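Local coordinates for protein citrate synthase (Thermotoga maritima, PDB 2P2W) that probably condenses oxaloacetate with acetyl-CoA and water to give citrate and free CoA in the tricarboxylic acid cycle, at residues E43-F48 with A169-M174; F48-K53 with E113-V118; S120-I125 with L320-R325; L173-I178 with T330-E335. All blocks are in the same frame, centred on the assembly; numbering follows the deposited sequence.

Interaction 1. Residues E43-F48 with A169-M174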
loop_
_atom_site.group_PDB
_atom_site.type_symbol
_atom_site.label_atom_id
_atom_site.label_comp_id
_atom_site.label_asym_id
_atom_site.label_seq_id
_atom_site.Cartn_x
_atom_site.Cartn_y
_atom_site.Cartn_z
ATOM N N GLU A 43 7.132 6.848 -24.105
ATOM C CA GLU A 43 7.509 5.485 -24.448
ATOM C C GLU A 43 9.013 5.243 -24.495
ATOM O O GLU A 43 9.482 4.202 -24.035
ATOM C CB GLU A 43 6.882 5.070 -25.782
ATOM C CG GLU A 43 5.364 4.992 -25.751
ATOM C CD GLU A 43 4.691 6.227 -26.318
ATOM O OE1 GLU A 43 5.231 7.342 -26.152
ATOM O OE2 GLU A 43 3.608 6.082 -26.921
ATOM N N GLU A 44 9.772 6.187 -25.044
ATOM C CA GLU A 44 11.222 6.007 -25.122
ATOM C C GLU A 44 11.895 6.005 -23.753
ATOM O O GLU A 44 12.775 5.185 -23.487
ATOM C CB GLU A 44 11.865 7.088 -25.999
ATOM C CG GLU A 44 13.337 6.819 -26.283
ATOM C CD GLU A 44 14.014 7.942 -27.042
ATOM O OE1 GLU A 44 14.146 9.051 -26.482
ATOM O OE2 GLU A 44 14.413 7.713 -28.204
ATOM N N THR A 45 11.494 6.923 -22.877
ATOM C CA THR A 45 12.099 6.966 -21.552
ATOM C C THR A 45 11.638 5.783 -20.701
ATOM O O THR A 45 12.410 5.243 -19.913
ATOM C CB THR A 45 11.788 8.293 -20.836
ATOM O OG1 THR A 45 12.425 9.369 -21.545
ATOM C CG2 THR A 45 12.315 8.260 -19.395
ATOM N N ALA A 46 10.386 5.368 -20.874
ATOM C CA ALA A 46 9.864 4.230 -20.121
ATOM C C ALA A 46 10.632 2.983 -20.551
ATOM O O ALA A 46 10.988 2.135 -19.730
ATOM C CB ALA A 46 8.377 4.056 -20.392
ATOM N N TYR A 47 10.887 2.881 -21.850
ATOM C CA TYR A 47 11.631 1.748 -22.388
ATOM C C TYR A 47 13.006 1.735 -21.725
ATOM O O TYR A 47 13.485 0.698 -21.262
ATOM C CB TYR A 47 11.800 1.898 -23.900
ATOM C CG TYR A 47 12.544 0.753 -24.551
ATOM C CD1 TYR A 47 13.936 0.660 -24.470
ATOM C CD2 TYR A 47 11.858 -0.245 -25.234
ATOM C CE1 TYR A 47 14.624 -0.403 -25.057
ATOM C CE2 TYR A 47 12.535 -1.309 -25.825
ATOM C CZ TYR A 47 13.915 -1.381 -25.733
ATOM O OH TYR A 47 14.579 -2.429 -26.326
ATOM N N PHE A 48 13.630 2.907 -21.687
ATOM C CA PHE A 48 14.955 3.064 -21.099
ATOM C C PHE A 48 14.980 2.660 -19.625
ATOM O O PHE A 48 15.908 1.993 -19.171
ATOM C CB PHE A 48 15.417 4.514 -21.264
ATOM C CG PHE A 48 16.795 4.783 -20.729
ATOM C CD1 PHE A 48 17.846 3.916 -21.007
ATOM C CD2 PHE A 48 17.047 5.922 -19.973
ATOM C CE1 PHE A 48 19.133 4.178 -20.536
ATOM C CE2 PHE A 48 18.329 6.196 -19.499
ATOM C CZ PHE A 48 19.375 5.320 -19.783
ATOM N N ALA A 169 6.526 16.831 -18.718
ATOM C CA ALA A 169 6.172 16.729 -17.303
ATOM C C ALA A 169 6.141 15.276 -16.842
ATOM O O ALA A 169 6.667 14.945 -15.775
ATOM C CB ALA A 169 4.817 17.386 -17.052
ATOM N N PHE A 170 5.520 14.404 -17.632
ATOM C CA PHE A 170 5.462 12.993 -17.258
ATOM C C PHE A 170 6.871 12.419 -17.118
ATOM O O PHE A 170 7.185 11.741 -16.138
ATOM C CB PHE A 170 4.695 12.176 -18.297
ATOM C CG PHE A 170 3.200 12.317 -18.211
ATOM C CD1 PHE A 170 2.563 12.449 -16.981
ATOM C CD2 PHE A 170 2.423 12.243 -19.366
ATOM C CE1 PHE A 170 1.173 12.499 -16.899
ATOM C CE2 PHE A 170 1.034 12.292 -19.298
ATOM C CZ PHE A 170 0.406 12.419 -18.060
ATOM N N ILE A 171 7.718 12.693 -18.104
ATOM C CA ILE A 171 9.087 12.200 -18.086
ATOM C C ILE A 171 9.809 12.638 -16.807
ATOM O O ILE A 171 10.493 11.840 -16.169
ATOM C CB ILE A 171 9.863 12.695 -19.333
ATOM C CG1 ILE A 171 9.220 12.116 -20.598
ATOM C CG2 ILE A 171 11.329 12.293 -19.242
ATOM C CD1 ILE A 171 9.796 12.656 -21.894
ATOM N N LEU A 172 9.641 13.900 -16.428
ATOM C CA LEU A 172 10.277 14.420 -15.217
ATOM C C LEU A 172 9.789 13.720 -13.943
ATOM O O LEU A 172 10.517 13.646 -12.953
ATOM C CB LEU A 172 10.003 15.920 -15.075
ATOM C CG LEU A 172 10.667 16.871 -16.070
ATOM C CD1 LEU A 172 10.131 18.286 -15.866
ATOM C CD2 LEU A 172 12.170 16.832 -15.868
ATOM N N LEU A 173 8.563 13.205 -13.979
ATOM C CA LEU A 173 7.958 12.553 -12.821
ATOM C C LEU A 173 8.004 11.025 -12.802
ATOM O O LEU A 173 7.525 10.408 -11.856
ATOM C CB LEU A 173 6.491 12.989 -12.705
ATOM C CG LEU A 173 6.203 14.477 -12.500
ATOM C CD1 LEU A 173 4.735 14.770 -12.814
ATOM C CD2 LEU A 173 6.538 14.866 -11.065
ATOM N N MET A 174 8.573 10.405 -13.825
ATOM C CA MET A 174 8.599 8.949 -13.871
ATOM C C MET A 174 9.349 8.241 -12.756
ATOM O O MET A 174 8.937 7.165 -12.320
ATOM C CB MET A 174 9.185 8.460 -15.192
ATOM C CG MET A 174 8.246 8.517 -16.365
ATOM S SD MET A 174 9.003 7.727 -17.793
ATOM C CE MET A 174 7.746 8.026 -19.023
#

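Interaction 2. Residues F48-K53 with E113-V118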
loop_
_atom_site.group_PDB
_atom_site.type_symbol
_atom_site.label_atom_id
_atom_site.label_comp_id
_atom_site.label_asym_id
_atom_site.label_seq_id
_atom_site.Cartn_x
_atom_site.Cartn_y
_atom_site.Cartn_z
ATOM N N PHE A 48 13.630 2.907 -21.687
ATOM C CA PHE A 48 14.955 3.064 -21.099
ATOM C C PHE A 48 14.980 2.660 -19.625
ATOM O O PHE A 48 15.908 1.993 -19.171
ATOM C CB PHE A 48 15.417 4.514 -21.264
ATOM C CG PHE A 48 16.795 4.783 -20.729
ATOM C CD1 PHE A 48 17.846 3.916 -21.007
ATOM C CD2 PHE A 48 17.047 5.922 -19.973
ATOM C CE1 PHE A 48 19.133 4.178 -20.536
ATOM C CE2 PHE A 48 18.329 6.196 -19.499
ATOM C CZ PHE A 48 19.375 5.320 -19.783
ATOM N N LEU A 49 13.955 3.059 -18.880
ATOM C CA LEU A 49 13.886 2.719 -17.462
ATOM C C LEU A 49 13.696 1.217 -17.229
ATOM O O LEU A 49 14.330 0.639 -16.349
ATOM C CB LEU A 49 12.757 3.504 -16.784
ATOM C CG LEU A 49 13.054 4.988 -16.550
ATOM C CD1 LEU A 49 11.808 5.714 -16.054
ATOM C CD2 LEU A 49 14.188 5.112 -15.535
ATOM N N TRP A 50 12.834 0.586 -18.024
ATOM C CA TRP A 50 12.565 -0.844 -17.880
ATOM C C TRP A 50 13.621 -1.775 -18.475
ATOM O O TRP A 50 13.930 -2.812 -17.892
ATOM C CB TRP A 50 11.210 -1.209 -18.504
ATOM C CG TRP A 50 10.016 -0.879 -17.656
ATOM C CD1 TRP A 50 9.878 -1.094 -16.312
ATOM C CD2 TRP A 50 8.777 -0.319 -18.102
ATOM N NE1 TRP A 50 8.625 -0.703 -15.894
ATOM C CE2 TRP A 50 7.929 -0.222 -16.972
ATOM C CE3 TRP A 50 8.297 0.111 -19.348
ATOM C CZ2 TRP A 50 6.627 0.288 -17.051
ATOM C CZ3 TRP A 50 7.000 0.618 -19.427
ATOM C CH2 TRP A 50 6.182 0.702 -18.281
ATOM N N TYR A 51 14.166 -1.411 -19.631
ATOM C CA TYR A 51 15.148 -2.265 -20.301
ATOM C C TYR A 51 16.616 -1.935 -20.085
ATOM O O TYR A 51 17.481 -2.761 -20.372
ATOM C CB TYR A 51 14.836 -2.312 -21.797
ATOM C CG TYR A 51 13.551 -3.049 -22.096
ATOM C CD1 TYR A 51 13.512 -4.446 -22.110
ATOM C CD2 TYR A 51 12.363 -2.355 -22.325
ATOM C CE1 TYR A 51 12.323 -5.130 -22.343
ATOM C CE2 TYR A 51 11.171 -3.028 -22.558
ATOM C CZ TYR A 51 11.157 -4.416 -22.565
ATOM O OH TYR A 51 9.977 -5.083 -22.799
ATOM N N GLY A 52 16.904 -0.737 -19.588
ATOM C CA GLY A 52 18.286 -0.365 -19.327
ATOM C C GLY A 52 19.098 0.177 -20.490
ATOM O O GLY A 52 20.301 0.396 -20.359
ATOM N N LYS A 53 18.460 0.400 -21.631
ATOM C CA LYS A 53 19.174 0.939 -22.782
ATOM C C LYS A 53 18.211 1.724 -23.666
ATOM O O LYS A 53 17.011 1.453 -23.674
ATOM C CB LYS A 53 19.795 -0.198 -23.591
ATOM C CG LYS A 53 18.771 -1.059 -24.296
ATOM C CD LYS A 53 19.360 -2.388 -24.743
ATOM C CE LYS A 53 18.443 -3.071 -25.748
ATOM N NZ LYS A 53 17.077 -3.290 -25.199
ATOM N N GLU A 113 6.463 -7.471 -18.356
ATOM C CA GLU A 113 5.391 -7.427 -19.346
ATOM C C GLU A 113 4.135 -6.916 -18.644
ATOM O O GLU A 113 3.363 -6.129 -19.200
ATOM C CB GLU A 113 5.140 -8.825 -19.912
ATOM C CG GLU A 113 4.302 -8.852 -21.179
ATOM C CD GLU A 113 4.964 -8.117 -22.329
ATOM O OE1 GLU A 113 6.206 -8.167 -22.428
ATOM O OE2 GLU A 113 4.244 -7.502 -23.140
ATOM N N LYS A 114 3.946 -7.363 -17.408
ATOM C CA LYS A 114 2.800 -6.948 -16.613
ATOM C C LYS A 114 2.879 -5.447 -16.326
ATOM O O LYS A 114 1.868 -4.739 -16.383
ATOM C CB LYS A 114 2.774 -7.732 -15.298
ATOM C CG LYS A 114 1.474 -7.615 -14.525
ATOM C CD LYS A 114 1.335 -8.741 -13.505
ATOM C CE LYS A 114 1.666 -10.096 -14.119
ATOM N NZ LYS A 114 0.450 -10.795 -14.619
ATOM N N ALA A 115 4.085 -4.969 -16.017
ATOM C CA ALA A 115 4.304 -3.556 -15.720
ATOM C C ALA A 115 3.966 -2.717 -16.945
ATOM O O ALA A 115 3.312 -1.683 -16.838
ATOM C CB ALA A 115 5.759 -3.321 -15.312
ATOM N N ILE A 116 4.424 -3.172 -18.109
ATOM C CA ILE A 116 4.168 -2.475 -19.364
ATOM C C ILE A 116 2.668 -2.352 -19.632
ATOM O O ILE A 116 2.180 -1.285 -20.018
ATOM C CB ILE A 116 4.842 -3.217 -20.548
ATOM C CG1 ILE A 116 6.366 -3.161 -20.385
ATOM C CG2 ILE A 116 4.403 -2.603 -21.880
ATOM C CD1 ILE A 116 7.140 -3.990 -21.412
ATOM N N ARG A 117 1.937 -3.444 -19.419
ATOM C CA ARG A 117 0.497 -3.447 -19.653
ATOM C C ARG A 117 -0.267 -2.538 -18.692
ATOM O O ARG A 117 -1.148 -1.785 -19.108
ATOM C CB ARG A 117 -0.051 -4.877 -19.562
ATOM C CG ARG A 117 -1.558 -4.978 -19.763
ATOM C CD ARG A 117 -1.952 -6.367 -20.248
ATOM N NE ARG A 117 -1.480 -7.423 -19.354
ATOM C CZ ARG A 117 -1.948 -7.635 -18.127
ATOM N NH1 ARG A 117 -2.909 -6.861 -17.636
ATOM N NH2 ARG A 117 -1.460 -8.626 -17.392
ATOM N N VAL A 118 0.069 -2.599 -17.408
ATOM C CA VAL A 118 -0.619 -1.767 -16.426
ATOM C C VAL A 118 -0.364 -0.281 -16.699
ATOM O O VAL A 118 -1.281 0.531 -16.634
ATOM C CB VAL A 118 -0.187 -2.131 -14.972
ATOM C CG1 VAL A 118 1.243 -1.699 -14.720
ATOM C CG2 VAL A 118 -1.137 -1.490 -13.972
#

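Interaction 3. Residues S120-I125 with L320-R325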
loop_
_atom_site.group_PDB
_atom_site.type_symbol
_atom_site.label_atom_id
_atom_site.label_comp_id
_atom_site.label_asym_id
_atom_site.label_seq_id
_atom_site.Cartn_x
_atom_site.Cartn_y
_atom_site.Cartn_z
ATOM N N SER A 120 0.279 1.075 -19.536
ATOM C CA SER A 120 -0.426 1.430 -20.765
ATOM C C SER A 120 -1.904 1.745 -20.560
ATOM O O SER A 120 -2.468 2.556 -21.292
ATOM C CB SER A 120 -0.299 0.302 -21.797
ATOM O OG SER A 120 1.061 0.046 -22.110
ATOM N N VAL A 121 -2.532 1.117 -19.570
ATOM C CA VAL A 121 -3.956 1.339 -19.331
ATOM C C VAL A 121 -4.305 2.468 -18.351
ATOM O O VAL A 121 -5.463 2.892 -18.278
ATOM C CB VAL A 121 -4.645 0.016 -18.885
ATOM C CG1 VAL A 121 -4.296 -0.311 -17.441
ATOM C CG2 VAL A 121 -6.155 0.116 -19.093
ATOM N N PHE A 122 -3.312 2.973 -17.617
ATOM C CA PHE A 122 -3.551 4.059 -16.658
ATOM C C PHE A 122 -4.356 5.237 -17.237
ATOM O O PHE A 122 -5.360 5.653 -16.656
ATOM C CB PHE A 122 -2.217 4.589 -16.104
ATOM C CG PHE A 122 -1.901 4.132 -14.699
ATOM C CD1 PHE A 122 -1.760 2.778 -14.399
ATOM C CD2 PHE A 122 -1.707 5.063 -13.680
ATOM C CE1 PHE A 122 -1.427 2.361 -13.100
ATOM C CE2 PHE A 122 -1.373 4.653 -12.383
ATOM C CZ PHE A 122 -1.233 3.301 -12.096
ATOM N N PRO A 123 -3.926 5.791 -18.385
ATOM C CA PRO A 123 -4.645 6.922 -18.986
ATOM C C PRO A 123 -6.087 6.608 -19.381
ATOM O O PRO A 123 -6.955 7.478 -19.350
ATOM C CB PRO A 123 -3.782 7.276 -20.204
ATOM C CG PRO A 123 -2.408 6.848 -19.784
ATOM C CD PRO A 123 -2.686 5.513 -19.132
ATOM N N THR A 124 -6.333 5.363 -19.768
ATOM C CA THR A 124 -7.669 4.948 -20.168
ATOM C C THR A 124 -8.585 4.963 -18.950
ATOM O O THR A 124 -9.731 5.403 -19.028
ATOM C CB THR A 124 -7.644 3.539 -20.778
ATOM O OG1 THR A 124 -6.734 3.526 -21.885
ATOM C CG2 THR A 124 -9.037 3.139 -21.263
ATOM N N ILE A 125 -8.073 4.483 -17.822
ATOM C CA ILE A 125 -8.850 4.466 -16.587
ATOM C C ILE A 125 -9.247 5.894 -16.225
ATOM O O ILE A 125 -10.414 6.168 -15.946
ATOM C CB ILE A 125 -8.036 3.859 -15.417
ATOM C CG1 ILE A 125 -7.850 2.355 -15.640
ATOM C CG2 ILE A 125 -8.744 4.113 -14.087
ATOM C CD1 ILE A 125 -6.899 1.704 -14.650
ATOM N N LEU A 320 -2.120 12.105 -12.268
ATOM C CA LEU A 320 -1.275 12.421 -13.421
ATOM C C LEU A 320 0.169 12.097 -13.053
ATOM O O LEU A 320 0.947 11.620 -13.881
ATOM C CB LEU A 320 -1.402 13.900 -13.794
ATOM C CG LEU A 320 -2.745 14.298 -14.413
ATOM C CD1 LEU A 320 -2.820 15.819 -14.524
ATOM C CD2 LEU A 320 -2.908 13.642 -15.779
ATOM N N PHE A 321 0.516 12.373 -11.800
ATOM C CA PHE A 321 1.844 12.087 -11.273
ATOM C C PHE A 321 2.025 10.566 -11.368
ATOM O O PHE A 321 3.042 10.076 -11.868
ATOM C CB PHE A 321 1.906 12.543 -9.806
ATOM C CG PHE A 321 3.297 12.581 -9.214
ATOM C CD1 PHE A 321 4.313 11.755 -9.688
ATOM C CD2 PHE A 321 3.570 13.421 -8.132
ATOM C CE1 PHE A 321 5.577 11.762 -9.094
ATOM C CE2 PHE A 321 4.833 13.435 -7.531
ATOM C CZ PHE A 321 5.837 12.605 -8.013
ATOM N N ALA A 322 1.018 9.825 -10.905
ATOM C CA ALA A 322 1.058 8.363 -10.916
ATOM C C ALA A 322 1.158 7.767 -12.323
ATOM O O ALA A 322 1.825 6.753 -12.534
ATOM C CB ALA A 322 -0.176 7.803 -10.202
ATOM N N THR A 323 0.480 8.395 -13.277
ATOM C CA THR A 323 0.485 7.935 -14.661
ATOM C C THR A 323 1.922 7.803 -15.148
ATOM O O THR A 323 2.243 6.931 -15.961
ATOM C CB THR A 323 -0.297 8.922 -15.555
ATOM O OG1 THR A 323 -1.675 8.909 -15.165
ATOM C CG2 THR A 323 -0.186 8.538 -17.025
ATOM N N ALA A 324 2.786 8.672 -14.638
ATOM C CA ALA A 324 4.191 8.633 -15.003
ATOM C C ALA A 324 4.993 7.780 -14.020
ATOM O O ALA A 324 5.715 6.871 -14.425
ATOM C CB ALA A 324 4.761 10.048 -15.044
ATOM N N ARG A 325 4.846 8.069 -12.730
ATOM C CA ARG A 325 5.641 7.377 -11.701
ATOM C C ARG A 325 5.387 5.854 -11.637
ATOM O O ARG A 325 6.183 5.087 -11.110
ATOM C CB ARG A 325 5.326 8.015 -10.347
ATOM C CG ARG A 325 6.147 7.406 -9.211
ATOM C CD ARG A 325 7.649 7.412 -9.519
ATOM N NE ARG A 325 8.129 8.782 -9.719
ATOM C CZ ARG A 325 8.372 9.517 -8.617
ATOM N NH1 ARG A 325 8.178 9.000 -7.418
ATOM N NH2 ARG A 325 8.815 10.771 -8.745
#

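Interaction 4. Residues L173-I178 with T330-E335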
loop_
_atom_site.group_PDB
_atom_site.type_symbol
_atom_site.label_atom_id
_atom_site.label_comp_id
_atom_site.label_asym_id
_atom_site.label_seq_id
_atom_site.Cartn_x
_atom_site.Cartn_y
_atom_site.Cartn_z
ATOM N N LEU A 173 8.563 13.205 -13.979
ATOM C CA LEU A 173 7.958 12.553 -12.821
ATOM C C LEU A 173 8.004 11.025 -12.802
ATOM O O LEU A 173 7.525 10.408 -11.856
ATOM C CB LEU A 173 6.491 12.989 -12.705
ATOM C CG LEU A 173 6.203 14.477 -12.500
ATOM C CD1 LEU A 173 4.735 14.770 -12.814
ATOM C CD2 LEU A 173 6.538 14.866 -11.065
ATOM N N MET A 174 8.573 10.405 -13.825
ATOM C CA MET A 174 8.599 8.949 -13.871
ATOM C C MET A 174 9.349 8.241 -12.756
ATOM O O MET A 174 8.937 7.165 -12.320
ATOM C CB MET A 174 9.185 8.460 -15.192
ATOM C CG MET A 174 8.246 8.517 -16.365
ATOM S SD MET A 174 9.003 7.727 -17.793
ATOM C CE MET A 174 7.746 8.026 -19.023
ATOM N N GLU A 175 10.434 8.834 -12.279
ATOM C CA GLU A 175 11.242 8.145 -11.282
ATOM C C GLU A 175 12.114 9.018 -10.387
ATOM O O GLU A 175 12.641 10.036 -10.831
ATOM C CB GLU A 175 12.135 7.150 -12.035
ATOM C CG GLU A 175 13.443 6.802 -11.356
ATOM C CD GLU A 175 13.253 5.867 -10.189
ATOM O OE1 GLU A 175 12.195 5.208 -10.136
ATOM O OE2 GLU A 175 14.167 5.787 -9.335
ATOM N N GLN A 176 12.256 8.617 -9.122
ATOM C CA GLN A 176 13.136 9.334 -8.202
ATOM C C GLN A 176 13.545 8.583 -6.938
ATOM O O GLN A 176 13.165 8.943 -5.822
ATOM C CB GLN A 176 12.576 10.705 -7.806
ATOM C CG GLN A 176 13.636 11.509 -7.035
ATOM C CD GLN A 176 13.417 13.007 -7.070
ATOM O OE1 GLN A 176 13.836 13.690 -8.004
ATOM N NE2 GLN A 176 12.754 13.525 -6.042
ATOM N N ASP A 177 14.328 7.529 -7.132
ATOM C CA ASP A 177 14.862 6.748 -6.024
ATOM C C ASP A 177 13.797 6.179 -5.080
ATOM O O ASP A 177 12.687 5.847 -5.504
ATOM C CB ASP A 177 15.866 7.621 -5.255
ATOM C CG ASP A 177 16.863 6.809 -4.449
ATOM O OD1 ASP A 177 17.446 5.853 -5.002
ATOM O OD2 ASP A 177 17.070 7.143 -3.263
ATOM N N ILE A 178 14.130 6.082 -3.795
ATOM C CA ILE A 178 13.207 5.501 -2.830
ATOM C C ILE A 178 12.340 6.490 -2.059
ATOM O O ILE A 178 12.451 6.620 -0.835
ATOM C CB ILE A 178 13.965 4.600 -1.831
ATOM C CG1 ILE A 178 15.064 3.822 -2.563
ATOM C CG2 ILE A 178 12.999 3.620 -1.183
ATOM C CD1 ILE A 178 14.569 2.930 -3.704
ATOM N N THR A 330 7.232 0.308 -10.818
ATOM C CA THR A 330 7.388 -1.044 -11.345
ATOM C C THR A 330 8.844 -1.412 -11.629
ATOM O O THR A 330 9.253 -2.549 -11.393
ATOM C CB THR A 330 6.525 -1.256 -12.622
ATOM O OG1 THR A 330 6.864 -0.283 -13.613
ATOM C CG2 THR A 330 5.043 -1.129 -12.292
ATOM N N ALA A 331 9.628 -0.455 -12.122
ATOM C CA ALA A 331 11.041 -0.707 -12.406
ATOM C C ALA A 331 11.732 -1.133 -11.105
ATOM O O ALA A 331 12.497 -2.099 -11.077
ATOM C CB ALA A 331 11.698 0.553 -12.972
ATOM N N HIS A 332 11.446 -0.409 -10.026
ATOM C CA HIS A 332 12.022 -0.719 -8.725
ATOM C C HIS A 332 11.562 -2.069 -8.187
ATOM O O HIS A 332 12.375 -2.854 -7.701
ATOM C CB HIS A 332 11.686 0.388 -7.722
ATOM C CG HIS A 332 12.668 1.515 -7.733
ATOM N ND1 HIS A 332 13.898 1.431 -7.118
ATOM C CD2 HIS A 332 12.628 2.729 -8.332
ATOM C CE1 HIS A 332 14.575 2.546 -7.339
ATOM N NE2 HIS A 332 13.826 3.347 -8.075
ATOM N N VAL A 333 10.265 -2.345 -8.264
ATOM C CA VAL A 333 9.746 -3.627 -7.786
ATOM C C VAL A 333 10.486 -4.769 -8.491
ATOM O O VAL A 333 10.989 -5.687 -7.843
ATOM C CB VAL A 333 8.219 -3.756 -8.053
ATOM C CG1 VAL A 333 7.755 -5.187 -7.793
ATOM C CG2 VAL A 333 7.456 -2.791 -7.146
ATOM N N ILE A 334 10.558 -4.689 -9.817
ATOM C CA ILE A 334 11.232 -5.702 -10.627
ATOM C C ILE A 334 12.685 -5.897 -10.199
ATOM O O ILE A 334 13.136 -7.023 -9.997
ATOM C CB ILE A 334 11.214 -5.320 -12.126
ATOM C CG1 ILE A 334 9.779 -5.357 -12.659
ATOM C CG2 ILE A 334 12.106 -6.276 -12.915
ATOM C CD1 ILE A 334 9.600 -4.668 -13.989
ATOM N N GLU A 335 13.416 -4.796 -10.079
ATOM C CA GLU A 335 14.817 -4.844 -9.677
ATOM C C GLU A 335 14.964 -5.446 -8.284
ATOM O O GLU A 335 15.746 -6.375 -8.077
ATOM C CB GLU A 335 15.420 -3.435 -9.684
ATOM C CG GLU A 335 16.908 -3.391 -9.341
ATOM C CD GLU A 335 17.450 -1.970 -9.281
ATOM O OE1 GLU A 335 17.003 -1.204 -8.400
ATOM O OE2 GLU A 335 18.321 -1.620 -10.113
#

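Interaction 1. Residues E43-F48 with A169-M174
Where Thr45 and Ala46 meet Ile171 and Met174, no ring or other flat group takes part; methyls and a thioether make the contact. The ring of Tyr47 belongs to the other side of its helix, where it meets Phe63 edge-to-face. Thr45 carries the centre: its CG2 lies 3.7 Å from Met174 SD, and its OG1 is 3.9 Å from Ile171 CG2. This split follows from CG2 lying anti to the backbone N (chi1 of OG1 -66°), which sends the methyl toward the sulfur and leaves the hydroxyl beside its own backbone. The hydroxyl is hydrogen-bonded to Ser40; against the Ile171 methyl it makes only a van der Waals touch. Met174, extended beyond CG (chi2 -173°, chi3 -177°), reaches across with its far end: SD comes within 4.1 Å of Ala46 N, and CE lies 4.2 Å from Ala46 CB. Leu36 of helix 33-39 packs on both Thr45 and Ile171, and Val327 of helix 317-337 lies against Ala46. All four touching residues are buried. Small residues on helix 42-51 thus receive longer ones, Ile171 on helix 163-173 and Met174 near its C-terminal end, within the mainly helical citrate synthase fold.

Interaction 2. Residues F48-K53 with E113-V118
Trp50 presses its indole against Ala115 and Ile116, and this is the tight, buried half of the contact. Ile116 CG1 sits over one face of the six-membered ring, 4.2 Å from its centroid and 21° off the ring normal, a CH-pi contact displaced toward the rim by CE3 and CZ3. The far corner of the ring reaches the helix backbone itself, with CH2 3.9 Å from Ile116 CA. Ala115 CB fits beside the pyrrole side, 3.9 Å from Trp50 NE1, while the N-H there is hydrogen-bonded to Thr330 OG1 of helix 317-337. With CG beside the backbone N (chi1 -79°), the indole projects from helix 42-51 straight at helix 110-133. Phe63 of helix 57-69 packs on both Trp50 and Ile116.

The smaller, partly exposed side belongs to Tyr51. Its ring crosses Ile116 at about a right angle and touches it chiefly through its hydroxyl end, OH standing 3.3 Å from Ile116 CD1, a single close touch rather than a broad face. Just beyond, Gly52 leaves the helix with a positive phi, and the chain runs on at the surface. The two segments share no hydrogen bond, so they are joined by dispersion and CH-pi contact; the indole N-H, bonded to Thr330, probably helps to hold the turn of the ring whose face meets Ile116.

Interaction 3. Residues S120-I125 with L320-R325
Phe122 reaches from helix 110-133 to the backbone of Ala322 and Thr323. Its CB points at the opposing helix, and chi1 of -104°, well off a staggered position, swings the ring against it. Beyond CG, one side of the ring makes the contact: CD2 lies 3.7 Å from Thr323 CA, and farther out CE2 is 3.8 Å from Ala322 O and 4.0 Å from Ala322 CB. These atoms approach the ring at a slant. Leu94 of helix 90-98 and Ile199 of helix 195-207 also pack on Phe122.

Pro123 adds a second, smaller touch, its ring CG 3.9 Å from Thr323 CG2. The threonine methyl is free to meet it because OG1 lies beside the backbone N (chi1 -65°) and is hydrogen-bonded to Ala319 O, one turn back in its own helix. Pro123 has no N-H, Thr124 N also lacks its regular bond to the turn before, and helix 110-133 kinks here. All four touching residues are buried and meet by van der Waals contact.

Two residues beyond Thr323, Arg325 NH2 is hydrogen-bonded to a bound citrate anion, probably from the crystallisation liquor, on a side turned from Phe122. The short segments run nearly antiparallel, at 164° with a closest axis approach of 9.4 Å. Such side-by-side antiparallel helices, here 110-133 and 317-337, build the helical core of the citrate synthase fold.

Interaction 4. Residues L173-I178 with T330-E335
A histidine-carboxylate hydrogen bond ties the loop between helices 163-173 and 180-189 to helix 317-337. His332 NE2 donates to Glu175 OE2 at 2.8 Å and 162°, the oxygen lying in the plane of the imidazole and receiving the bond on its syn side. The carboxylate and ring planes are 26° apart. Glu175 gets there through a side chain whose CG is anti to the backbone N and which then bends at chi2. The same OE2 is gripped a second time, by Asp177 N at 2.8 Å, from well above the carboxylate plane (57° out of it). One oxygen therefore pins the loop to itself and to the helix.

This loop borders the predicted active site of the citrate synthase fold: Gln176 NE2 is hydrogen-bonded to a bound citrate anion, probably from the crystallisation liquor, and the side chain of Asp177 is about 8 Å from that of His250, the probable catalytic residue. Asp177 turns its carboxylate to the second subunit, where it is hydrogen-bonded to Thr346 and Ser347 of that chain. Ile178 CD1 comes obliquely, 3.7 Å from CE1 and 3.8 Å from ND1 of His332. Thr182 of helix 180-189 also packs against His332.

Overall arrangement
From the N terminus, helix 42-51 makes the first two contacts. Interaction 2 closes the shorter loop, to helix 110-133, and lies wholly within the longer one that interaction 1 closes at helix 163-173. Helix 110-133 then continues into interaction 3, which spans to helix 317-337 and so crosses interaction 1. Interaction 4 starts at Leu173 and Met174, where interaction 1 ends, and crosses interaction 3 on its way to the same late helix. Helix 317-337 is thus the common strut: the Trp50-Thr330 bond joins interactions 2 and 4, and Arg325 NE bonds to Leu173 O (2.8 Å), joining interaction 3 to interactions 1 and 4.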